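Long-range contacts in glutamine--tRNA ligase (Saccharomyces cerevisiae, PDB 3TL4), which attaches glutamine to tRNA(Gln) at the expense of ATP, the chain here being its appended N-terminal tRNA-binding domain: residues 140-144 and 183-187; 148-153 and 166-170. One frame throughout, in Å; residues are numbered along the deposited sequence.

Interaction 1: residues 140-144 and 183-187; sequences ERYKL and ERDLI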
loop_
_atom_site.group_PDB
_atom_site.type_symbol
_atom_site.label_atom_id
_atom_site.label_comp_id
_atom_site.label_asym_id
_atom_site.label_seq_id
_atom_site.Cartn_x
_atom_site.Cartn_y
_atom_site.Cartn_z
ATOM N N GLU A 140 23.730 5.877 -22.047
ATOM C CA GLU A 140 23.512 4.464 -21.723
ATOM C C GLU A 140 22.335 3.858 -22.500
ATOM O O GLU A 140 22.275 2.641 -22.728
ATOM C CB GLU A 140 23.308 4.309 -20.211
ATOM C CG GLU A 140 24.476 4.847 -19.355
ATOM C CD GLU A 140 25.777 4.054 -19.544
ATOM O OE1 GLU A 140 25.711 2.805 -19.646
ATOM O OE2 GLU A 140 26.858 4.683 -19.607
ATOM N N ARG A 141 21.411 4.729 -22.904
ATOM C CA ARG A 141 20.253 4.354 -23.699
ATOM C C ARG A 141 19.369 3.348 -22.997
ATOM O O ARG A 141 19.134 3.471 -21.805
ATOM C CB ARG A 141 20.667 3.865 -25.092
ATOM C CG ARG A 141 21.302 4.979 -25.920
ATOM C CD ARG A 141 21.671 4.519 -27.324
ATOM N NE ARG A 141 20.493 4.077 -28.059
ATOM C CZ ARG A 141 19.567 4.888 -28.573
ATOM N NH1 ARG A 141 19.675 6.216 -28.452
ATOM N NH2 ARG A 141 18.534 4.367 -29.225
ATOM N N TYR A 142 18.877 2.357 -23.736
ATOM C CA TYR A 142 17.841 1.478 -23.207
ATOM C C TYR A 142 18.294 0.542 -22.085
ATOM O O TYR A 142 17.475 0.105 -21.279
ATOM C CB TYR A 142 17.137 0.705 -24.324
ATOM C CG TYR A 142 16.199 1.557 -25.148
ATOM C CD1 TYR A 142 16.618 2.130 -26.346
ATOM C CD2 TYR A 142 14.901 1.802 -24.728
ATOM C CE1 TYR A 142 15.776 2.913 -27.097
ATOM C CE2 TYR A 142 14.046 2.580 -25.480
ATOM C CZ TYR A 142 14.493 3.126 -26.668
ATOM O OH TYR A 142 13.655 3.904 -27.429
ATOM N N LYS A 143 19.592 0.251 -22.029
ATOM C CA LYS A 143 20.167 -0.501 -20.916
ATOM C C LYS A 143 19.882 0.125 -19.547
ATOM O O LYS A 143 19.947 -0.551 -18.519
ATOM C CB LYS A 143 21.682 -0.644 -21.090
ATOM C CG LYS A 143 22.099 -1.463 -22.299
ATOM C CD LYS A 143 23.613 -1.486 -22.438
ATOM C CE LYS A 143 24.061 -2.406 -23.586
ATOM N NZ LYS A 143 23.709 -1.891 -24.950
ATOM N N LEU A 144 19.569 1.411 -19.531
ATOM C CA LEU A 144 19.364 2.132 -18.278
ATOM C C LEU A 144 17.904 2.138 -17.830
ATOM O O LEU A 144 17.596 2.533 -16.710
ATOM C CB LEU A 144 19.887 3.574 -18.403
ATOM C CG LEU A 144 19.938 4.434 -17.141
ATOM C CD1 LEU A 144 20.567 3.656 -15.992
ATOM C CD2 LEU A 144 20.689 5.744 -17.385
ATOM N N GLU A 183 20.769 -0.476 -33.563
ATOM C CA GLU A 183 21.932 -1.354 -33.432
ATOM C C GLU A 183 22.706 -1.048 -32.152
ATOM O O GLU A 183 23.377 -1.921 -31.600
ATOM C CB GLU A 183 22.851 -1.263 -34.661
ATOM C CG GLU A 183 23.647 0.047 -34.770
ATOM C CD GLU A 183 22.798 1.277 -35.162
ATOM O OE1 GLU A 183 21.645 1.111 -35.638
ATOM O OE2 GLU A 183 23.302 2.414 -34.999
ATOM N N ARG A 184 22.600 0.197 -31.689
ATOM C CA ARG A 184 23.229 0.640 -30.446
ATOM C C ARG A 184 22.659 -0.086 -29.244
ATOM O O ARG A 184 23.280 -0.119 -28.178
ATOM C CB ARG A 184 22.996 2.132 -30.233
ATOM C CG ARG A 184 23.903 3.049 -31.029
ATOM C CD ARG A 184 23.491 4.500 -30.793
ATOM N NE ARG A 184 22.130 4.718 -31.262
ATOM C CZ ARG A 184 21.549 5.902 -31.356
ATOM N NH1 ARG A 184 22.198 7.001 -30.990
ATOM N NH2 ARG A 184 20.306 5.979 -31.797
ATOM N N ASP A 185 21.467 -0.650 -29.409
ATOM C CA ASP A 185 20.761 -1.230 -28.275
ATOM C C ASP A 185 20.787 -2.754 -28.244
ATOM O O ASP A 185 20.104 -3.358 -27.431
ATOM C CB ASP A 185 19.322 -0.720 -28.232
ATOM C CG ASP A 185 19.251 0.789 -28.301
ATOM O OD1 ASP A 185 18.595 1.312 -29.222
ATOM O OD2 ASP A 185 19.875 1.449 -27.446
ATOM N N LEU A 186 21.587 -3.372 -29.107
ATOM C CA LEU A 186 21.685 -4.832 -29.134
ATOM C C LEU A 186 22.285 -5.491 -27.879
ATOM O O LEU A 186 23.276 -5.020 -27.308
ATOM C CB LEU A 186 22.418 -5.305 -30.390
ATOM C CG LEU A 186 21.547 -5.284 -31.647
ATOM C CD1 LEU A 186 22.125 -6.226 -32.690
ATOM C CD2 LEU A 186 20.110 -5.675 -31.303
ATOM N N ILE A 187 21.650 -6.585 -27.463
ATOM C CA ILE A 187 22.118 -7.420 -26.359
ATOM C C ILE A 187 22.031 -8.899 -26.748
ATOM O O ILE A 187 23.024 -9.623 -26.713
ATOM C CB ILE A 187 21.267 -7.202 -25.100
ATOM C CG1 ILE A 187 21.376 -5.752 -24.631
ATOM C CG2 ILE A 187 21.688 -8.152 -23.994
ATOM C CD1 ILE A 187 20.482 -5.432 -23.475
HETATM O O HOH W 1 20.817 0.381 -25.274
#
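A bidentate salt bridge ties the turn after helix 134-140 to the last residues of this fragment: R141 NE donates to D185 OD2 at 2.8 Å and R141 NH2 to D185 OD1 at 3.1 Å. In this all-helical RNA-binding domain, R141 follows helix 134-140 just ahead of the 3-10 segment 142-144, and D185 ends the 3-10 segment 183-185. Arginine suits the place because its planar guanidinium offers two parallel N-H groups to one carboxylate. The same group lies flat on the guanidinium of R184, centres 3.5 Å apart and planes at 11°; the like charges are tolerated with D185 at the edge and D182 in a salt bridge with R184. A water donates to D185 OD2 at 2.6 Å and accepts a weak bond from K143 N at 3.5 Å. Y142 turns its ring edge to D185, while its hydroxyl bonds to G179 O and its ring packs on helix 166-178. Farther out, the long aliphatic stem of K143 reaches I187, its CE 4.4 Å from I187 CG1.

Interaction 2: residues 148-153 and 166-170; sequences IFADVK and FKPII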
loop_
_atom_site.group_PDB
_atom_site.type_symbol
_atom_site.label_atom_id
_atom_site.label_comp_id
_atom_site.label_asym_id
_atom_site.label_seq_id
_atom_site.Cartn_x
_atom_site.Cartn_y
_atom_site.Cartn_z
ATOM N N ILE A 148 16.071 3.588 -14.423
ATOM C CA ILE A 148 15.159 4.720 -14.379
ATOM C C ILE A 148 13.930 4.332 -13.562
ATOM O O ILE A 148 13.427 5.114 -12.750
ATOM C CB ILE A 148 14.735 5.128 -15.786
ATOM C CG1 ILE A 148 15.970 5.535 -16.596
ATOM C CG2 ILE A 148 13.692 6.258 -15.746
ATOM C CD1 ILE A 148 15.632 6.075 -17.970
ATOM N N PHE A 149 13.465 3.109 -13.779
ATOM C CA PHE A 149 12.290 2.585 -13.104
ATOM C C PHE A 149 12.512 2.526 -11.594
ATOM O O PHE A 149 11.680 2.989 -10.803
ATOM C CB PHE A 149 11.970 1.194 -13.655
ATOM C CG PHE A 149 10.742 0.577 -13.062
ATOM C CD1 PHE A 149 9.622 1.344 -12.806
ATOM C CD2 PHE A 149 10.701 -0.777 -12.771
ATOM C CE1 PHE A 149 8.481 0.780 -12.261
ATOM C CE2 PHE A 149 9.562 -1.346 -12.223
ATOM C CZ PHE A 149 8.448 -0.563 -11.970
ATOM N N ALA A 150 13.645 1.964 -11.191
ATOM C CA ALA A 150 13.991 1.905 -9.768
ATOM C C ALA A 150 14.004 3.296 -9.130
ATOM O O ALA A 150 13.550 3.465 -8.001
ATOM C CB ALA A 150 15.340 1.207 -9.563
ATOM N N ASP A 151 14.526 4.285 -9.857
ATOM C CA ASP A 151 14.667 5.640 -9.323
ATOM C C ASP A 151 13.326 6.373 -9.264
ATOM O O ASP A 151 13.067 7.146 -8.346
ATOM C CB ASP A 151 15.666 6.460 -10.153
ATOM C CG ASP A 151 17.092 5.977 -9.990
ATOM O OD1 ASP A 151 17.308 5.098 -9.133
ATOM O OD2 ASP A 151 17.998 6.475 -10.701
ATOM N N VAL A 152 12.491 6.133 -10.265
ATOM C CA VAL A 152 11.148 6.693 -10.322
ATOM C C VAL A 152 10.258 6.172 -9.176
ATOM O O VAL A 152 9.558 6.948 -8.519
ATOM C CB VAL A 152 10.511 6.417 -11.712
ATOM C CG1 VAL A 152 9.008 6.651 -11.681
ATOM C CG2 VAL A 152 11.179 7.298 -12.771
ATOM N N LYS A 153 10.299 4.867 -8.918
ATOM C CA LYS A 153 9.565 4.305 -7.784
ATOM C C LYS A 153 9.958 4.992 -6.477
ATOM O O LYS A 153 9.116 5.262 -5.627
ATOM C CB LYS A 153 9.807 2.799 -7.664
ATOM C CG LYS A 153 9.102 1.975 -8.717
ATOM C CD LYS A 153 9.195 0.484 -8.414
ATOM C CE LYS A 153 10.587 -0.051 -8.697
ATOM N NZ LYS A 153 10.650 -1.535 -8.606
ATOM N N PHE A 166 3.912 3.217 -13.689
ATOM C CA PHE A 166 5.266 3.719 -13.850
ATOM C C PHE A 166 5.946 3.215 -15.139
ATOM O O PHE A 166 6.531 3.998 -15.884
ATOM C CB PHE A 166 6.111 3.413 -12.620
ATOM C CG PHE A 166 5.616 4.073 -11.350
ATOM C CD1 PHE A 166 4.524 4.922 -11.363
ATOM C CD2 PHE A 166 6.243 3.823 -10.140
ATOM C CE1 PHE A 166 4.072 5.517 -10.194
ATOM C CE2 PHE A 166 5.802 4.422 -8.966
ATOM C CZ PHE A 166 4.712 5.275 -8.999
ATOM N N LYS A 167 5.847 1.921 -15.420
ATOM C CA LYS A 167 6.630 1.343 -16.513
ATOM C C LYS A 167 6.226 1.778 -17.929
ATOM O O LYS A 167 7.083 2.127 -18.732
ATOM C CB LYS A 167 6.683 -0.177 -16.410
ATOM C CG LYS A 167 7.905 -0.759 -17.086
ATOM C CD LYS A 167 9.174 -0.080 -16.586
ATOM C CE LYS A 167 10.421 -0.667 -17.234
ATOM N NZ LYS A 167 10.372 -0.614 -18.726
ATOM N N PRO A 168 4.921 1.752 -18.243
ATOM C CA PRO A 168 4.461 2.222 -19.558
ATOM C C PRO A 168 4.757 3.698 -19.786
ATOM O O PRO A 168 5.106 4.099 -20.897
ATOM C CB PRO A 168 2.946 2.006 -19.500
ATOM C CG PRO A 168 2.756 0.941 -18.465
ATOM C CD PRO A 168 3.825 1.178 -17.446
ATOM N N ILE A 169 4.610 4.516 -18.754
ATOM C CA ILE A 169 4.862 5.938 -18.946
ATOM C C ILE A 169 6.348 6.205 -19.173
ATOM O O ILE A 169 6.713 7.076 -19.968
ATOM C CB ILE A 169 4.315 6.782 -17.801
ATOM C CG1 ILE A 169 2.781 6.714 -17.792
ATOM C CG2 ILE A 169 4.792 8.205 -17.946
ATOM C CD1 ILE A 169 2.176 6.991 -16.421
ATOM N N ILE A 170 7.198 5.435 -18.499
ATOM C CA ILE A 170 8.639 5.508 -18.724
ATOM C C ILE A 170 9.050 5.074 -20.125
ATOM O O ILE A 170 9.832 5.757 -20.779
ATOM C CB ILE A 170 9.428 4.669 -17.717
ATOM C CG1 ILE A 170 9.328 5.305 -16.334
ATOM C CG2 ILE A 170 10.884 4.562 -18.162
ATOM C CD1 ILE A 170 9.856 4.438 -15.219
#
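I148 opens the contact on its buried side, its CG2 lying 4.1 Å from CG2 of I170; it also touches I137 and Y129, so its branched, apolar side chain suits a buried place between helices. F149 follows and meets three residues of 166-170. Its CE1 comes within 3.6 Å of F166 CB, its CD1 within 3.9 Å of I170 CD1, and one face of its ring receives K167 in a CH-pi contact, with K167 CD 4.1 Å from the ring centroid and 18° off the normal. Lysine works well here: its methylenes cover the aromatic face while its ammonium continues to a salt bridge with D171.

Helices 145-153 and 166-178 pack obliquely here, the short segments crossing at 124° with their axes 10.3 Å apart at closest approach, in the C-terminal helical part of the GlnRS tRNA-binding domain, consistent with a sequence family grouped with GatB and YqeY. No hydrogen bond joins 148-153 to 166-170, and the contact between these segments is made by apolar side chains and the aliphatic part of lysines.

One turn after I148, V152 points toward the partner helix. Its CG1 sits over a face of the F166 ring, 4.2 Å from F166 CD2, and its CG2 is 4.0 Å from I170 CD1; a compact beta-branched residue fits between the two larger ones. L158 and A161, from the loop that joins the helices, also touch the buried F166 side chain. At the exposed margin, K153 lays its CG 3.7 Å from F166 CD2, at the ring edge, and the end of its side chain leads away from 166-170.

How the interactions relate
Both contacts lie on the same side of the chain's centre, in the C-terminal helical part of this tRNA-binding domain, with their own centres about 17 Å apart. In sequence, the pair of interaction 2 lies between the two segments of interaction 1. Segments 140-144 and 148-153 are close neighbours, on the turn before helix 145-153 and on that helix; 166-170 starts helix 166-178, and 183-187 is the tail beyond it. Interaction 2 packs the helix pair through apolar side chains, whereas the polar interaction 1 fastens the last modelled residues of this fragment at the surface, about 33 Å from the chain's centre. Together they hold helix 166-178, at its start and just past its end, against the preceding helical region.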